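Local coordinates for cellulose-binding protein (Saccharophagus degradans, PDB 2YHG), which is of uncertain activity but may hydrolyse glycosidic bonds in carbohydrate metabolism, here as the nucleoside hydrolase-like and C-terminal part of a larger cellulose-binding protein, at residues N132-K140 with R168-K179. Numbering follows the deposited sequence.
Sequences NLIIAAVDK and RSQAQLDAFISK
Val138 lays its CG1 methyl over one face of the Phe176 ring, 3.6 Å from the centroid. This CH-pi contact illustrates how two helices crossing at 90° can meet through a few side chains. CG1 stands anti to the backbone N of Val138, which carries it across the ring toward the CD1 side, and CB of Val138 also comes within 3.4 Å of Phe176 CE1. The ring's edge faces the same helix: CA of Ile135 and OD1 of Asp139 both lie near its plane.

Beside this apolar contact the carboxylate of Asp139 receives the guanidinium of Arg168 end-on, each oxygen taking one nitrogen. The bond from Arg168 NH1 to Asp139 OD1 is virtually straight at 179°. Arg168 NH2 reaches Asp139 OD2 at 2.8 Å with a more bent angle. The two planes are turned 33° apart, a twisted version of the bidentate salt bridge. An extended chain from CG to NE lets Arg168 reach across to Asp139 from just before the capping box of Ser169 and Gln172, and its NH2 also touches CG2 of Ile135, 3.3 Å away.

Lys179, just past helix 170-178, reaches the last turn of helix 129-139. Its NZ makes a weak bond to Val138 O at 3.3 Å, and donates to two waters, one held by Asp139 OD1 and the other by Lys140 O; the ammonium thus serves the C-terminal end of helix 129-139 and probably adds to the electrostatic hold on Asp139.

Within the nucleoside hydrolase-like domain, Ile135 and Phe176 also pack on helix 155-167, Ile134 rests on strands 30-35 and 58-64 of the parallel sheet, and Lys179 pairs through its backbone with Val146, leading helix 170-178 into strand 180-185.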
ATOM      1  N   ASN A 132       4.954  15.168  14.877  1.00  7.60           N
ATOM      2  CA  ASN A 132       3.856  16.126  14.942  1.00  8.03           C
ATOM      3  C   ASN A 132       3.000  16.066  13.682  1.00  8.34           C
ATOM      4  O   ASN A 132       1.776  16.264  13.784  1.00  8.91           O
ATOM      5  CB  ASN A 132       4.391  17.550  15.141  1.00  9.82           C
ATOM      6  CG  ASN A 132       4.884  17.811  16.536  1.00 10.70           C
ATOM      7  OD1 ASN A 132       4.549  17.086  17.480  1.00 11.77           O
ATOM      8  ND2 ASN A 132       5.687  18.857  16.685  1.00 12.98           N
ATOM      9  N   LEU A 133       3.583  15.825  12.521  1.00  8.19           N
ATOM     10  CA  LEU A 133       2.828  15.702  11.281  1.00  8.28           C
ATOM     11  C   LEU A 133       1.848  14.536  11.373  1.00  8.28           C
ATOM     12  O   LEU A 133       0.683  14.644  10.965  1.00  8.75           O
ATOM     13  CB  LEU A 133       3.813  15.549  10.104  1.00  8.57           C
ATOM     14  CG  LEU A 133       3.225  15.381   8.690  1.00  9.02           C
ATOM     15  CD1 LEU A 133       4.302  15.619   7.670  1.00 11.44           C
ATOM     16  CD2 LEU A 133       2.665  13.958   8.444  1.00 10.46           C
ATOM     17  N   ILE A 134       2.282  13.402  11.923  1.00  7.40           N
ATOM     18  CA  ILE A 134       1.423  12.280  12.106  1.00  7.77           C
ATOM     19  C   ILE A 134       0.259  12.635  13.019  1.00  7.87           C
ATOM     20  O   ILE A 134      -0.891  12.283  12.748  1.00  8.90           O
ATOM     21  CB  ILE A 134       2.209  11.039  12.589  1.00  7.54           C
ATOM     22  CG1 ILE A 134       3.163  10.571  11.517  1.00  7.87           C
ATOM     23  CG2 ILE A 134       1.273   9.935  13.028  1.00  9.07           C
ATOM     24  CD1 ILE A 134       4.206   9.590  12.004  1.00  8.73           C
ATOM     25  N   ILE A 135       0.540  13.259  14.162  1.00  8.01           N
ATOM     26  CA  ILE A 135      -0.537  13.666  15.066  1.00  8.66           C
ATOM     27  C   ILE A 135      -1.579  14.520  14.325  1.00  8.98           C
ATOM     28  O   ILE A 135      -2.785  14.291  14.436  1.00  9.75           O
ATOM     29  CB  ILE A 135      -0.008  14.401  16.301  1.00  8.74           C
ATOM     30  CG1 ILE A 135       0.898  13.478  17.137  1.00  8.99           C
ATOM     31  CG2 ILE A 135      -1.155  14.940  17.149  1.00 10.41           C
ATOM     32  CD1 ILE A 135       1.571  14.164  18.290  1.00  9.59           C
ATOM     33  N   ALA A 136      -1.090  15.509  13.590  1.00  8.98           N
ATOM     34  CA  ALA A 136      -2.002  16.419  12.911  1.00 10.00           C
ATOM     35  C   ALA A 136      -2.851  15.699  11.884  1.00 10.15           C
ATOM     36  O   ALA A 136      -4.045  15.982  11.715  1.00 11.48           O
ATOM     37  CB  ALA A 136      -1.243  17.558  12.271  1.00 11.22           C
ATOM     38  N   ALA A 137      -2.265  14.729  11.191  1.00  9.45           N
ATOM     39  CA  ALA A 137      -3.017  13.973  10.182  1.00  9.47           C
ATOM     40  C   ALA A 137      -4.086  13.119  10.823  1.00  9.80           C
ATOM     41  O   ALA A 137      -5.236  13.081  10.359  1.00 11.63           O
ATOM     42  CB  ALA A 137      -2.063  13.104   9.372  1.00 10.26           C
ATOM     43  N   VAL A 138      -3.759  12.425  11.897  1.00 10.11           N
ATOM     44  CA  VAL A 138      -4.733  11.588  12.578  1.00 10.63           C
ATOM     45  C   VAL A 138      -5.848  12.434  13.163  1.00 11.25           C
ATOM     46  O   VAL A 138      -7.014  12.037  13.135  1.00 12.26           O
ATOM     47  CB  VAL A 138      -4.071  10.708  13.635  1.00 10.36           C
ATOM     48  CG1 VAL A 138      -5.129   9.927  14.422  1.00 13.09           C
ATOM     49  CG2 VAL A 138      -3.051   9.752  12.972  1.00 12.11           C
ATOM     50  N   ASP A 139      -5.523  13.629  13.653  1.00 10.79           N
ATOM     51  CA  ASP A 139      -6.507  14.509  14.236  1.00 12.46           C
ATOM     52  C   ASP A 139      -7.447  15.115  13.195  1.00 12.71           C
ATOM     53  O   ASP A 139      -8.509  15.596  13.544  1.00 15.16           O
ATOM     54  CB  ASP A 139      -5.829  15.633  15.009  1.00 12.01           C
ATOM     55  CG  ASP A 139      -5.230  15.211  16.338  1.00 12.40           C
ATOM     56  OD1 ASP A 139      -5.553  14.141  16.848  1.00 13.67           O
ATOM     57  OD2 ASP A 139      -4.504  16.063  16.897  1.00 12.97           O
ATOM     58  N   LYS A 140      -7.029  15.216  11.936  1.00 12.53           N
ATOM     59  CA  LYS A 140      -7.770  15.941  10.911  1.00 13.11           C
ATOM     60  C   LYS A 140      -9.186  15.387  10.789  1.00 11.84           C
ATOM     61  O   LYS A 140      -9.409  14.174  10.859  1.00 13.94           O
ATOM     62  CB  LYS A 140      -7.027  15.838   9.582  1.00 13.67           C
ATOM     63  CG  LYS A 140      -7.486  16.734   8.480  1.00 16.33           C
ATOM     64  CD  LYS A 140      -6.609  16.606   7.237  1.00 16.87           C
ATOM     65  CE  LYS A 140      -7.018  17.528   6.124  1.00 20.88           C
ATOM     66  NZ  LYS A 140      -6.256  17.256   4.891  1.00 23.94           N
ATOM     67  N   ARG A 168      -3.296  13.546  26.534  1.00 12.09           N
ATOM     68  CA  ARG A 168      -4.737  13.480  26.286  1.00 12.00           C
ATOM     69  C   ARG A 168      -5.398  12.453  27.176  1.00 12.84           C
ATOM     70  O   ARG A 168      -4.746  11.654  27.855  1.00 14.19           O
ATOM     71  CB  ARG A 168      -5.049  13.174  24.816  1.00 12.66           C
ATOM     72  CG  ARG A 168      -4.356  14.142  23.877  1.00 12.91           C
ATOM     73  CD  ARG A 168      -4.976  14.130  22.497  1.00 13.50           C
ATOM     74  NE  ARG A 168      -4.148  14.861  21.566  1.00 13.22           N
ATOM     75  CZ  ARG A 168      -4.318  14.853  20.240  1.00 12.38           C
ATOM     76  NH1 ARG A 168      -5.250  14.117  19.687  1.00 13.36           N
ATOM     77  NH2 ARG A 168      -3.491  15.534  19.470  1.00 14.35           N
ATOM     78  N   SER A 169      -6.716  12.503  27.232  1.00 13.00           N
ATOM     79  CA  SER A 169      -7.474  11.535  28.018  1.00 13.40           C
ATOM     80  C   SER A 169      -7.425  10.154  27.389  1.00 13.10           C
ATOM     81  O   SER A 169      -7.103   9.994  26.180  1.00 13.05           O
ATOM     82  CB  SER A 169      -8.935  11.972  28.101  1.00 14.62           C
ATOM     83  OG  SER A 169      -9.586  11.782  26.858  1.00 15.87           O
ATOM     84  N   GLN A 170      -7.816   9.137  28.155  1.00 14.60           N
ATOM     85  CA  GLN A 170      -7.921   7.800  27.617  1.00 14.22           C
ATOM     86  C   GLN A 170      -8.849   7.760  26.404  1.00 13.54           C
ATOM     87  O   GLN A 170      -8.544   7.090  25.413  1.00 13.61           O
ATOM     88  CB  GLN A 170      -8.422   6.833  28.678  1.00 17.11           C
ATOM     89  CG  GLN A 170      -8.452   5.394  28.214  1.00 16.56           C
ATOM     90  CD  GLN A 170      -7.074   4.842  27.986  1.00 18.56           C
ATOM     91  OE1 GLN A 170      -6.156   5.044  28.788  1.00 22.54           O
ATOM     92  NE2 GLN A 170      -6.901   4.158  26.865  1.00 19.24           N
ATOM     93  N   ALA A 171     -10.014   8.382  26.504  1.00 15.10           N
ATOM     94  CA  ALA A 171     -10.959   8.367  25.395  1.00 15.31           C
ATOM     95  C   ALA A 171     -10.347   9.002  24.146  1.00 13.73           C
ATOM     96  O   ALA A 171     -10.559   8.514  23.019  1.00 14.47           O
ATOM     97  CB  ALA A 171     -12.248   9.126  25.788  1.00 17.50           C
ATOM     98  N   GLN A 172      -9.633  10.114  24.327  1.00 13.25           N
ATOM     99  CA  GLN A 172      -8.985  10.797  23.197  1.00 12.85           C
ATOM    100  C   GLN A 172      -7.863   9.943  22.579  1.00 11.22           C
ATOM    101  O   GLN A 172      -7.728   9.877  21.360  1.00 11.63           O
ATOM    102  CB  GLN A 172      -8.407  12.148  23.621  1.00 12.72           C
ATOM    103  CG  GLN A 172      -9.477  13.188  23.884  1.00 14.38           C
ATOM    104  CD  GLN A 172      -8.939  14.447  24.485  1.00 16.74           C
ATOM    105  OE1 GLN A 172      -8.091  14.434  25.372  1.00 16.56           O
ATOM    106  NE2 GLN A 172      -9.535  15.550  24.099  1.00 25.99           N
ATOM    107  N   LEU A 173      -7.147   9.225  23.422  1.00 11.51           N
ATOM    108  CA  LEU A 173      -6.110   8.300  22.929  1.00 10.25           C
ATOM    109  C   LEU A 173      -6.745   7.147  22.157  1.00 10.73           C
ATOM    110  O   LEU A 173      -6.298   6.807  21.042  1.00 10.68           O
ATOM    111  CB  LEU A 173      -5.306   7.761  24.109  1.00 10.07           C
ATOM    112  CG  LEU A 173      -4.304   6.663  23.770  1.00 10.75           C
ATOM    113  CD1 LEU A 173      -3.222   7.145  22.803  1.00 12.06           C
ATOM    114  CD2 LEU A 173      -3.732   6.174  25.113  1.00 12.54           C
ATOM    115  N   ASP A 174      -7.844   6.603  22.675  1.00 11.18           N
ATOM    116  CA  ASP A 174      -8.498   5.514  21.976  1.00 12.10           C
ATOM    117  C   ASP A 174      -9.012   5.976  20.631  1.00 11.65           C
ATOM    118  O   ASP A 174      -8.963   5.241  19.640  1.00 11.73           O
ATOM    119  CB  ASP A 174      -9.642   4.942  22.823  1.00 15.01           C
ATOM    120  CG  ASP A 174      -9.148   4.163  24.033  1.00 17.78           C
ATOM    121  OD1 ASP A 174      -8.057   3.575  23.993  1.00 22.40           O
ATOM    122  OD2 ASP A 174      -9.916   4.074  25.028  1.00 25.16           O
ATOM    123  N   ALA A 175      -9.543   7.187  20.583  1.00 12.23           N
ATOM    124  CA  ALA A 175     -10.043   7.709  19.316  1.00 12.00           C
ATOM    125  C   ALA A 175      -8.916   7.889  18.296  1.00 10.80           C
ATOM    126  O   ALA A 175      -9.071   7.563  17.131  1.00 11.87           O
ATOM    127  CB  ALA A 175     -10.771   9.046  19.541  1.00 14.12           C
ATOM    128  N   PHE A 176      -7.791   8.408  18.758  1.00 10.51           N
ATOM    129  CA  PHE A 176      -6.590   8.591  17.951  1.00  9.50           C
ATOM    130  C   PHE A 176      -6.168   7.235  17.344  1.00  9.02           C
ATOM    131  O   PHE A 176      -6.024   7.093  16.120  1.00  9.76           O
ATOM    132  CB  PHE A 176      -5.482   9.193  18.811  1.00  9.81           C
ATOM    133  CG  PHE A 176      -4.244   9.582  18.055  1.00  8.85           C
ATOM    134  CD1 PHE A 176      -4.122  10.850  17.512  1.00  9.42           C
ATOM    135  CD2 PHE A 176      -3.218   8.662  17.879  1.00 10.66           C
ATOM    136  CE1 PHE A 176      -2.992  11.218  16.833  1.00  9.62           C
ATOM    137  CE2 PHE A 176      -2.079   9.030  17.173  1.00  9.98           C
ATOM    138  CZ  PHE A 176      -1.981  10.297  16.629  1.00  9.76           C
ATOM    139  N   ILE A 177      -6.036   6.228  18.187  1.00  9.00           N
ATOM    140  CA  ILE A 177      -5.633   4.890  17.748  1.00  8.72           C
ATOM    141  C   ILE A 177      -6.591   4.314  16.735  1.00  9.11           C
ATOM    142  O   ILE A 177      -6.183   3.665  15.777  1.00  9.35           O
ATOM    143  CB  ILE A 177      -5.444   3.959  18.961  1.00  9.48           C
ATOM    144  CG1 ILE A 177      -4.259   4.394  19.818  1.00 10.39           C
ATOM    145  CG2 ILE A 177      -5.374   2.493  18.525  1.00 10.95           C
ATOM    146  CD1 ILE A 177      -2.863   4.165  19.176  1.00 11.47           C
ATOM    147  N   SER A 178      -7.882   4.580  16.915  1.00  8.75           N
ATOM    148  CA  SER A 178      -8.876   4.014  16.027  1.00 10.20           C
ATOM    149  C   SER A 178      -8.777   4.515  14.593  1.00  9.34           C
ATOM    150  O   SER A 178      -9.266   3.864  13.669  1.00 10.55           O
ATOM    151  CB  SER A 178     -10.283   4.285  16.558  1.00 11.57           C
ATOM    152  OG  SER A 178     -10.719   5.607  16.334  1.00 15.40           O
ATOM    153  N   LYS A 179      -8.162   5.690  14.415  1.00  8.70           N
ATOM    154  CA  LYS A 179      -8.044   6.307  13.115  1.00  9.26           C
ATOM    155  C   LYS A 179      -6.695   6.056  12.420  1.00  9.25           C
ATOM    156  O   LYS A 179      -6.517   6.460  11.292  1.00 11.13           O
ATOM    157  CB  LYS A 179      -8.248   7.803  13.258  1.00  9.97           C
ATOM    158  CG  LYS A 179      -9.654   8.158  13.667  1.00 13.13           C
ATOM    159  CD  LYS A 179      -9.889   9.623  13.863  1.00 14.10           C
ATOM    160  CE  LYS A 179      -9.037  10.164  14.987  1.00 14.75           C
ATOM    161  NZ  LYS A 179      -9.414  11.556  15.358  1.00 17.32           N
TER
HETATM  162  O   HOH W   1      -7.465  12.169  17.199  1.00 14.48           O
HETATM  163  O   HOH W   2     -10.584  13.082  13.265  1.00 16.61           O